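Local atomic coordinates of Na Glutathione S-transferase 2 (Necator americanus, PDB entry 2ON5), a protein that probably catalyses the conjugation of glutathione to electrophilic compounds, as other glutathione S-transferases do, and works as a dimer. Residues E84-Y98 with V149-H163. Numbering follows the deposited sequence.
Sequences EEALVDSVADQYKDY and VGDSVTYADLCLAEH. With GSH (glutathione), chain B; EDO (1,2-ethanediol), chain P.
Tyr-155 has its CG between its own backbone N and carbonyl carbon (chi1 75°), which stands the ring up from the first turn of its helix against helix 84-98. There Ala-92 CB packs near Tyr-155 CE1, and Val-88 CG1 lies 3.5 Å from Tyr-155 CE2. The phenol OH donates a 2.8 Å bond to Asp-89 OD1. The hydroxyl comes in from above the carboxylate plane, and OD1 also takes a salt bridge from Arg-69, while Asp-89 OD2 pairs with Arg-69 of the second subunit; the contact thus reaches the dimer interface. Val-149 lies in the loop before the helix: its CG1 sits 3.4 Å from Glu-84 CG, and its CG2 packs against Val-91 CG2, the two side chains running in opposite directions. At the start of helix 155-163, Thr-154 and Asp-157 form a capping box in the all-helical C-terminal domain of glutathione S-transferases: Thr-154 N gives a 2.8 Å bond to the anti lone pair of Asp-157 OD1, and Thr-154 OG1, at the N-cap, accepts a weak bond from Ala-156 N. Beyond it the two helices run nearly parallel, 24° apart, closest in CA spacing at Ala-92 and Ala-156. Tyr-95, its CG anti to the backbone N (chi1 175°), offers one ring face to Cys-159 CB in a CH-pi contact, with His-163 CB at the ring edge. Two residues on, Asp-97 OD1 accepts a 2.9 Å bond from N1 of the glutathione held by Ser-64 and Trp-39 of the second subunit.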
ATOM      1  N   GLU A  84       8.862   1.352 -14.715  1.00 19.14           N
ATOM      2  CA  GLU A  84       7.650   0.565 -14.933  1.00 19.91           C
ATOM      3  C   GLU A  84       7.238  -0.155 -13.650  1.00 18.06           C
ATOM      4  O   GLU A  84       6.041  -0.242 -13.345  1.00 17.01           O
ATOM      5  CB  GLU A  84       7.874  -0.451 -16.051  1.00 21.29           C
ATOM      6  CG  GLU A  84       6.611  -1.009 -16.631  1.00 24.44           C
ATOM      7  CD  GLU A  84       6.848  -1.960 -17.800  1.00 24.66           C
ATOM      8  OE1 GLU A  84       6.842  -3.195 -17.543  1.00 29.11           O
ATOM      9  OE2 GLU A  84       7.017  -1.466 -18.949  1.00 27.08           O
ATOM     10  N   GLU A  85       8.216  -0.683 -12.907  1.00 15.76           N
ATOM     11  CA  GLU A  85       7.917  -1.293 -11.589  1.00 16.11           C
ATOM     12  C   GLU A  85       7.201  -0.304 -10.674  1.00 15.53           C
ATOM     13  O   GLU A  85       6.282  -0.675  -9.934  1.00 15.87           O
ATOM     14  CB  GLU A  85       9.188  -1.785 -10.915  1.00 15.59           C
ATOM     15  CG  GLU A  85       9.816  -2.990 -11.564  1.00 17.12           C
ATOM     16  CD  GLU A  85      11.050  -3.427 -10.814  1.00 20.92           C
ATOM     17  OE1 GLU A  85      10.910  -4.111  -9.789  1.00 20.28           O
ATOM     18  OE2 GLU A  85      12.150  -3.016 -11.216  1.00 25.66           O
ATOM     19  N   ALA A  86       7.615   0.960 -10.748  1.00 15.18           N
ATOM     20  CA  ALA A  86       6.999   2.010  -9.939  1.00 14.87           C
ATOM     21  C   ALA A  86       5.584   2.254 -10.428  1.00 14.61           C
ATOM     22  O   ALA A  86       4.679   2.401  -9.606  1.00 14.99           O
ATOM     23  CB  ALA A  86       7.816   3.282  -9.984  1.00 14.17           C
ATOM     24  N   LEU A  87       5.395   2.287 -11.753  1.00 14.52           N
ATOM     25  CA  LEU A  87       4.055   2.496 -12.344  1.00 14.75           C
ATOM     26  C   LEU A  87       3.127   1.359 -11.935  1.00 15.32           C
ATOM     27  O   LEU A  87       1.972   1.579 -11.550  1.00 15.08           O
ATOM     28  CB  LEU A  87       4.144   2.637 -13.857  1.00 15.39           C
ATOM     29  CG  LEU A  87       4.708   4.003 -14.295  1.00 13.87           C
ATOM     30  CD1 LEU A  87       4.952   3.996 -15.821  1.00 14.67           C
ATOM     31  CD2 LEU A  87       3.714   5.127 -13.878  1.00 12.53           C
ATOM     32  N   VAL A  88       3.662   0.148 -11.957  1.00 15.19           N
ATOM     33  CA  VAL A  88       2.891  -1.033 -11.468  1.00 15.49           C
ATOM     34  C   VAL A  88       2.452  -0.860 -10.001  1.00 15.70           C
ATOM     35  O   VAL A  88       1.264  -1.069  -9.666  1.00 16.87           O
ATOM     36  CB  VAL A  88       3.680  -2.348 -11.670  1.00 14.94           C
ATOM     37  CG1 VAL A  88       2.949  -3.580 -10.970  1.00 15.39           C
ATOM     38  CG2 VAL A  88       3.872  -2.616 -13.168  1.00 15.42           C
ATOM     39  N   ASP A  89       3.400  -0.477  -9.139  1.00 15.00           N
ATOM     40  CA  ASP A  89       3.115  -0.134  -7.742  1.00 15.09           C
ATOM     41  C   ASP A  89       2.008   0.904  -7.594  1.00 14.74           C
ATOM     42  O   ASP A  89       1.123   0.747  -6.745  1.00 12.96           O
ATOM     43  CB  ASP A  89       4.374   0.376  -7.014  1.00 14.97           C
ATOM     44  CG  ASP A  89       5.435  -0.701  -6.821  1.00 15.44           C
ATOM     45  OD1 ASP A  89       5.174  -1.863  -7.190  1.00 15.32           O
ATOM     46  OD2 ASP A  89       6.503  -0.368  -6.234  1.00 17.85           O
ATOM     47  N   SER A  90       2.078   1.980  -8.374  1.00 14.62           N
ATOM     48  CA  SER A  90       1.064   3.066  -8.263  1.00 14.68           C
ATOM     49  C   SER A  90      -0.358   2.576  -8.602  1.00 14.83           C
ATOM     50  O   SER A  90      -1.329   2.959  -7.923  1.00 14.79           O
ATOM     51  CB  SER A  90       1.463   4.274  -9.138  1.00 14.03           C
ATOM     52  OG  SER A  90       1.239   4.041 -10.514  1.00 16.44           O
ATOM     53  N   VAL A  91      -0.474   1.726  -9.628  1.00 15.13           N
ATOM     54  CA  VAL A  91      -1.750   1.083  -9.977  1.00 15.50           C
ATOM     55  C   VAL A  91      -2.232   0.168  -8.855  1.00 16.35           C
ATOM     56  O   VAL A  91      -3.442   0.195  -8.492  1.00 17.30           O
ATOM     57  CB  VAL A  91      -1.692   0.307 -11.351  1.00 16.14           C
ATOM     58  CG1 VAL A  91      -3.014  -0.460 -11.622  1.00 17.21           C
ATOM     59  CG2 VAL A  91      -1.438   1.286 -12.511  1.00 15.80           C
ATOM     60  N   ALA A  92      -1.311  -0.632  -8.298  1.00 14.92           N
ATOM     61  CA  ALA A  92      -1.668  -1.539  -7.211  1.00 15.91           C
ATOM     62  C   ALA A  92      -2.134  -0.748  -6.001  1.00 16.02           C
ATOM     63  O   ALA A  92      -3.064  -1.159  -5.311  1.00 16.56           O
ATOM     64  CB  ALA A  92      -0.459  -2.452  -6.835  1.00 15.55           C
ATOM     65  N   ASP A  93      -1.474   0.380  -5.742  1.00 16.19           N
ATOM     66  CA  ASP A  93      -1.863   1.253  -4.639  1.00 16.60           C
ATOM     67  C   ASP A  93      -3.227   1.888  -4.874  1.00 16.06           C
ATOM     68  O   ASP A  93      -4.018   2.017  -3.930  1.00 15.86           O
ATOM     69  CB  ASP A  93      -0.815   2.341  -4.388  1.00 17.49           C
ATOM     70  CG  ASP A  93       0.291   1.886  -3.443  1.00 21.37           C
ATOM     71  OD1 ASP A  93       0.227   0.745  -2.932  1.00 23.88           O
ATOM     72  OD2 ASP A  93       1.225   2.687  -3.208  1.00 23.92           O
ATOM     73  N   GLN A  94      -3.519   2.280  -6.106  1.00 16.20           N
ATOM     74  CA  GLN A  94      -4.865   2.800  -6.413  1.00 17.13           C
ATOM     75  C   GLN A  94      -5.951   1.712  -6.219  1.00 17.50           C
ATOM     76  O   GLN A  94      -7.042   1.972  -5.655  1.00 17.49           O
ATOM     77  CB  GLN A  94      -4.934   3.390  -7.830  1.00 17.49           C
ATOM     78  CG  GLN A  94      -6.298   4.054  -8.138  1.00 16.83           C
ATOM     79  CD  GLN A  94      -6.428   5.415  -7.448  1.00 20.08           C
ATOM     80  OE1 GLN A  94      -5.467   5.932  -6.874  1.00 19.03           O
ATOM     81  NE2 GLN A  94      -7.637   5.996  -7.488  1.00 21.88           N
ATOM     82  N   TYR A  95      -5.655   0.513  -6.689  1.00 17.82           N
ATOM     83  CA  TYR A  95      -6.478  -0.685  -6.387  1.00 17.06           C
ATOM     84  C   TYR A  95      -6.724  -0.900  -4.872  1.00 17.40           C
ATOM     85  O   TYR A  95      -7.848  -1.203  -4.451  1.00 17.42           O
ATOM     86  CB  TYR A  95      -5.804  -1.920  -6.979  1.00 16.95           C
ATOM     87  CG  TYR A  95      -6.516  -3.222  -6.603  1.00 17.24           C
ATOM     88  CD1 TYR A  95      -7.703  -3.592  -7.239  1.00 16.40           C
ATOM     89  CD2 TYR A  95      -5.999  -4.057  -5.604  1.00 15.61           C
ATOM     90  CE1 TYR A  95      -8.372  -4.818  -6.885  1.00 20.05           C
ATOM     91  CE2 TYR A  95      -6.650  -5.276  -5.231  1.00 18.06           C
ATOM     92  CZ  TYR A  95      -7.829  -5.634  -5.876  1.00 16.72           C
ATOM     93  OH  TYR A  95      -8.490  -6.792  -5.533  1.00 18.06           O
ATOM     94  N   LYS A  96      -5.665  -0.787  -4.066  1.00 17.28           N
ATOM     95  CA  LYS A  96      -5.757  -0.921  -2.618  1.00 19.63           C
ATOM     96  C   LYS A  96      -6.683   0.152  -2.028  1.00 19.32           C
ATOM     97  O   LYS A  96      -7.506  -0.168  -1.155  1.00 19.21           O
ATOM     98  CB  LYS A  96      -4.382  -0.837  -1.948  1.00 19.66           C
ATOM     99  CG  LYS A  96      -4.438  -1.005  -0.439  1.00 23.99           C
ATOM    100  CD  LYS A  96      -3.043  -1.012   0.167  1.00 27.77           C
ATOM    101  CE  LYS A  96      -2.955  -2.067   1.240  1.00 30.26           C
ATOM    102  NZ  LYS A  96      -1.541  -2.453   1.425  1.00 33.81           N
ATOM    103  N   ASP A  97      -6.550   1.402  -2.500  1.00 18.74           N
ATOM    104  CA  ASP A  97      -7.488   2.490  -2.104  1.00 18.93           C
ATOM    105  C   ASP A  97      -8.951   2.135  -2.413  1.00 18.70           C
ATOM    106  O   ASP A  97      -9.849   2.354  -1.587  1.00 17.92           O
ATOM    107  CB  ASP A  97      -7.134   3.820  -2.819  1.00 19.01           C
ATOM    108  CG  ASP A  97      -5.873   4.497  -2.258  1.00 20.43           C
ATOM    109  OD1 ASP A  97      -5.408   5.494  -2.866  1.00 21.78           O
ATOM    110  OD2 ASP A  97      -5.342   4.039  -1.221  1.00 19.59           O
ATOM    111  N   TYR A  98      -9.196   1.631  -3.619  1.00 19.30           N
ATOM    112  CA  TYR A  98     -10.554   1.208  -4.042  1.00 18.86           C
ATOM    113  C   TYR A  98     -11.102   0.091  -3.163  1.00 19.67           C
ATOM    114  O   TYR A  98     -12.257   0.152  -2.699  1.00 18.90           O
ATOM    115  CB  TYR A  98     -10.518   0.772  -5.512  1.00 19.38           C
ATOM    116  CG  TYR A  98     -11.690  -0.094  -5.978  1.00 18.65           C
ATOM    117  CD1 TYR A  98     -12.940   0.472  -6.243  1.00 18.35           C
ATOM    118  CD2 TYR A  98     -11.526  -1.468  -6.179  1.00 19.33           C
ATOM    119  CE1 TYR A  98     -14.019  -0.318  -6.684  1.00 17.55           C
ATOM    120  CE2 TYR A  98     -12.580  -2.261  -6.628  1.00 18.65           C
ATOM    121  CZ  TYR A  98     -13.829  -1.681  -6.873  1.00 19.50           C
ATOM    122  OH  TYR A  98     -14.890  -2.465  -7.308  1.00 18.59           O
ATOM    123  N   VAL A 149       0.013  -1.897 -17.262  1.00 18.94           N
ATOM    124  CA  VAL A 149       1.311  -1.226 -17.425  1.00 19.81           C
ATOM    125  C   VAL A 149       2.211  -2.087 -18.308  1.00 20.29           C
ATOM    126  O   VAL A 149       2.400  -3.274 -18.044  1.00 20.34           O
ATOM    127  CB  VAL A 149       2.024  -0.958 -16.083  1.00 19.73           C
ATOM    128  CG1 VAL A 149       3.302  -0.155 -16.304  1.00 17.43           C
ATOM    129  CG2 VAL A 149       1.116  -0.197 -15.108  1.00 21.06           C
ATOM    130  N   GLY A 150       2.766  -1.492 -19.364  1.00 21.28           N
ATOM    131  CA  GLY A 150       3.687  -2.237 -20.222  1.00 20.76           C
ATOM    132  C   GLY A 150       2.997  -3.282 -21.091  1.00 22.46           C
ATOM    133  O   GLY A 150       1.760  -3.261 -21.264  1.00 22.17           O
ATOM    134  N   ASP A 151       3.796  -4.199 -21.632  1.00 22.32           N
ATOM    135  CA  ASP A 151       3.345  -5.092 -22.674  1.00 23.48           C
ATOM    136  C   ASP A 151       3.104  -6.497 -22.144  1.00 23.06           C
ATOM    137  O   ASP A 151       2.661  -7.354 -22.893  1.00 23.36           O
ATOM    138  CB  ASP A 151       4.368  -5.135 -23.833  1.00 25.13           C
ATOM    139  CG  ASP A 151       4.468  -3.812 -24.600  1.00 27.64           C
ATOM    140  OD1 ASP A 151       5.539  -3.557 -25.194  1.00 34.65           O
ATOM    141  OD2 ASP A 151       3.490  -3.041 -24.631  1.00 32.68           O
ATOM    142  N   SER A 152       3.386  -6.744 -20.861  1.00 22.44           N
ATOM    143  CA  SER A 152       3.206  -8.087 -20.317  1.00 22.20           C
ATOM    144  C   SER A 152       2.500  -8.070 -18.947  1.00 21.45           C
ATOM    145  O   SER A 152       2.396  -7.013 -18.321  1.00 20.44           O
ATOM    146  CB  SER A 152       4.560  -8.808 -20.233  1.00 23.14           C
ATOM    147  OG  SER A 152       5.442  -8.118 -19.373  1.00 25.76           O
ATOM    148  N   VAL A 153       2.002  -9.234 -18.516  1.00 20.16           N
ATOM    149  CA  VAL A 153       1.210  -9.344 -17.269  1.00 19.43           C
ATOM    150  C   VAL A 153       2.033  -8.985 -16.032  1.00 18.76           C
ATOM    151  O   VAL A 153       3.202  -9.368 -15.921  1.00 17.98           O
ATOM    152  CB  VAL A 153       0.523 -10.743 -17.114  1.00 19.31           C
ATOM    153  CG1 VAL A 153       1.552 -11.874 -16.832  1.00 20.22           C
ATOM    154  CG2 VAL A 153      -0.586 -10.701 -16.027  1.00 19.10           C
ATOM    155  N   THR A 154       1.422  -8.227 -15.120  1.00 17.47           N
ATOM    156  CA  THR A 154       2.046  -7.902 -13.845  1.00 17.15           C
ATOM    157  C   THR A 154       1.097  -8.207 -12.688  1.00 17.16           C
ATOM    158  O   THR A 154      -0.086  -8.503 -12.900  1.00 16.19           O
ATOM    159  CB  THR A 154       2.475  -6.405 -13.733  1.00 17.35           C
ATOM    160  OG1 THR A 154       1.314  -5.584 -13.664  1.00 18.28           O
ATOM    161  CG2 THR A 154       3.390  -6.007 -14.884  1.00 15.14           C
ATOM    162  N   TYR A 155       1.596  -8.108 -11.462  1.00 16.56           N
ATOM    163  CA  TYR A 155       0.703  -8.408 -10.320  1.00 16.08           C
ATOM    164  C   TYR A 155      -0.473  -7.430 -10.217  1.00 15.87           C
ATOM    165  O   TYR A 155      -1.520  -7.762  -9.642  1.00 15.23           O
ATOM    166  CB  TYR A 155       1.481  -8.562  -9.006  1.00 16.26           C
ATOM    167  CG  TYR A 155       1.965  -7.270  -8.395  1.00 16.78           C
ATOM    168  CD1 TYR A 155       1.156  -6.583  -7.497  1.00 18.80           C
ATOM    169  CD2 TYR A 155       3.225  -6.734  -8.702  1.00 16.76           C
ATOM    170  CE1 TYR A 155       1.567  -5.378  -6.926  1.00 18.82           C
ATOM    171  CE2 TYR A 155       3.653  -5.515  -8.120  1.00 17.52           C
ATOM    172  CZ  TYR A 155       2.803  -4.853  -7.241  1.00 17.48           C
ATOM    173  OH  TYR A 155       3.161  -3.662  -6.656  1.00 19.32           O
ATOM    174  N   ALA A 156      -0.319  -6.229 -10.780  1.00 14.93           N
ATOM    175  CA  ALA A 156      -1.450  -5.307 -10.791  1.00 15.24           C
ATOM    176  C   ALA A 156      -2.589  -5.867 -11.685  1.00 15.58           C
ATOM    177  O   ALA A 156      -3.761  -5.743 -11.332  1.00 15.49           O
ATOM    178  CB  ALA A 156      -1.013  -3.901 -11.243  1.00 14.56           C
ATOM    179  N   ASP A 157      -2.237  -6.464 -12.830  1.00 15.59           N
ATOM    180  CA  ASP A 157      -3.219  -7.148 -13.692  1.00 16.17           C
ATOM    181  C   ASP A 157      -3.956  -8.257 -12.922  1.00 16.12           C
ATOM    182  O   ASP A 157      -5.183  -8.395 -13.016  1.00 16.07           O
ATOM    183  CB  ASP A 157      -2.559  -7.725 -14.933  1.00 16.33           C
ATOM    184  CG  ASP A 157      -1.973  -6.644 -15.828  1.00 18.96           C
ATOM    185  OD1 ASP A 157      -0.735  -6.674 -16.028  1.00 17.01           O
ATOM    186  OD2 ASP A 157      -2.761  -5.753 -16.262  1.00 17.11           O
ATOM    187  N   LEU A 158      -3.190  -9.019 -12.156  1.00 15.68           N
ATOM    188  CA  LEU A 158      -3.738 -10.170 -11.463  1.00 16.56           C
ATOM    189  C   LEU A 158      -4.723  -9.680 -10.429  1.00 16.58           C
ATOM    190  O   LEU A 158      -5.816 -10.231 -10.326  1.00 15.89           O
ATOM    191  CB  LEU A 158      -2.623 -11.020 -10.820  1.00 17.01           C
ATOM    192  CG  LEU A 158      -1.574 -11.648 -11.767  1.00 15.82           C
ATOM    193  CD1 LEU A 158      -0.438 -12.390 -11.022  1.00 18.77           C
ATOM    194  CD2 LEU A 158      -2.235 -12.591 -12.777  1.00 16.79           C
ATOM    195  N   CYS A 159      -4.355  -8.607  -9.709  1.00 17.23           N
ATOM    196  CA  CYS A 159      -5.258  -8.004  -8.698  1.00 17.00           C
ATOM    197  C   CYS A 159      -6.566  -7.579  -9.347  1.00 16.98           C
ATOM    198  O   CYS A 159      -7.646  -7.914  -8.852  1.00 15.33           O
ATOM    199  CB  CYS A 159      -4.625  -6.789  -7.994  1.00 16.95           C
ATOM    200  SG  CYS A 159      -3.288  -7.242  -6.865  1.00 17.88           S
ATOM    201  N   LEU A 160      -6.481  -6.810 -10.433  1.00 16.65           N
ATOM    202  CA  LEU A 160      -7.715  -6.311 -11.059  1.00 16.64           C
ATOM    203  C   LEU A 160      -8.598  -7.413 -11.676  1.00 16.54           C
ATOM    204  O   LEU A 160      -9.833  -7.425 -11.446  1.00 16.85           O
ATOM    205  CB  LEU A 160      -7.418  -5.212 -12.091  1.00 16.71           C
ATOM    206  CG  LEU A 160      -8.644  -4.556 -12.722  1.00 16.53           C
ATOM    207  CD1 LEU A 160      -9.450  -3.767 -11.685  1.00 14.93           C
ATOM    208  CD2 LEU A 160      -8.214  -3.707 -13.918  1.00 15.21           C
ATOM    209  N   ALA A 161      -7.996  -8.279 -12.494  1.00 16.47           N
ATOM    210  CA  ALA A 161      -8.727  -9.387 -13.160  1.00 17.01           C
ATOM    211  C   ALA A 161      -9.406 -10.279 -12.112  1.00 17.27           C
ATOM    212  O   ALA A 161     -10.585 -10.688 -12.253  1.00 17.30           O
ATOM    213  CB  ALA A 161      -7.757 -10.235 -14.035  1.00 15.95           C
ATOM    214  N   GLU A 162      -8.676 -10.582 -11.046  1.00 17.55           N
ATOM    215  CA  GLU A 162      -9.239 -11.421  -9.956  1.00 18.02           C
ATOM    216  C   GLU A 162     -10.427 -10.737  -9.272  1.00 18.53           C
ATOM    217  O   GLU A 162     -11.478 -11.340  -9.109  1.00 18.18           O
ATOM    218  CB  GLU A 162      -8.160 -11.832  -8.939  1.00 18.23           C
ATOM    219  CG  GLU A 162      -8.666 -12.601  -7.722  1.00 20.02           C
ATOM    220  CD  GLU A 162      -9.505 -13.829  -8.073  1.00 21.30           C
ATOM    221  OE1 GLU A 162      -9.141 -14.598  -8.992  1.00 20.53           O
ATOM    222  OE2 GLU A 162     -10.510 -14.039  -7.386  1.00 20.37           O
ATOM    223  N   HIS A 163     -10.258  -9.470  -8.908  1.00 17.79           N
ATOM    224  CA  HIS A 163     -11.341  -8.731  -8.285  1.00 18.10           C
ATOM    225  C   HIS A 163     -12.559  -8.667  -9.179  1.00 18.08           C
ATOM    226  O   HIS A 163     -13.671  -9.055  -8.763  1.00 18.17           O
ATOM    227  CB  HIS A 163     -10.925  -7.284  -7.932  1.00 17.60           C
ATOM    228  CG  HIS A 163     -12.079  -6.467  -7.445  1.00 19.20           C
ATOM    229  ND1 HIS A 163     -12.673  -5.476  -8.201  1.00 21.14           N
ATOM    230  CD2 HIS A 163     -12.802  -6.559  -6.306  1.00 14.70           C
ATOM    231  CE1 HIS A 163     -13.699  -4.975  -7.531  1.00 18.64           C
ATOM    232  NE2 HIS A 163     -13.804  -5.622  -6.383  1.00 20.00           N
TER
HETATM  233  N1  GSH B 999      -3.037   6.318  -1.382  1.00 32.04           N
HETATM  234  CA1 GSH B 999      -2.777   7.755  -1.152  1.00 33.54           C
HETATM  235  C1  GSH B 999      -1.299   8.024  -1.406  1.00 29.57           C
HETATM  236  O11 GSH B 999      -0.810   8.849  -2.207  1.00 23.47           O
HETATM  237  O12 GSH B 999      -0.519   7.359  -0.723  1.00 31.46           O
HETATM  238  CB1 GSH B 999      -3.824   8.640  -1.859  1.00 34.58           C
HETATM  239  CG1 GSH B 999      -3.431  10.088  -2.153  1.00 33.51           C
HETATM  240  CD1 GSH B 999      -4.335  11.089  -1.441  1.00 35.05           C
HETATM  241  OE1 GSH B 999      -5.360  10.687  -0.554  1.00 33.22           O
HETATM  242  N2  GSH B 999      -4.088  12.374  -1.704  1.00 35.57           N
HETATM  243  CA2 GSH B 999      -4.845  13.470  -1.121  1.00 36.36           C
HETATM  244  C2  GSH B 999      -5.607  14.284  -2.136  1.00 34.70           C
HETATM  245  O2  GSH B 999      -5.139  14.374  -3.445  1.00 30.07           O
HETATM  246  CB2 GSH B 999      -3.843  14.350  -0.405  1.00 39.46           C
HETATM  247  SG2 GSH B 999      -3.423  13.699   1.224  1.00 46.55           S
HETATM  248  N3  GSH B 999      -6.729  14.907  -1.747  1.00 35.79           N
HETATM  249  CA3 GSH B 999      -7.395  15.897  -2.576  1.00 36.32           C
HETATM  250  C3  GSH B 999      -8.411  15.333  -3.550  1.00 37.07           C
HETATM  251  O31 GSH B 999      -9.015  16.099  -4.348  1.00 38.41           O
HETATM  252  O32 GSH B 999      -8.674  14.111  -3.585  1.00 36.22           O
HETATM  253  C1  EDO P 426      -7.533  -7.211  -2.022  1.00 27.69           C
HETATM  254  O1  EDO P 426      -8.172  -7.450  -3.262  1.00 24.44           O
HETATM  255  C2  EDO P 426      -6.208  -6.505  -2.276  1.00 25.44           C
HETATM  256  O2  EDO P 426      -6.280  -5.243  -1.651  1.00 29.63           O
HETATM  257  O   HOH W   1       6.488  -3.489 -21.121  1.00 29.74           O
HETATM  258  O   HOH W   2      -7.696  -9.575  -6.314  1.00 21.60           O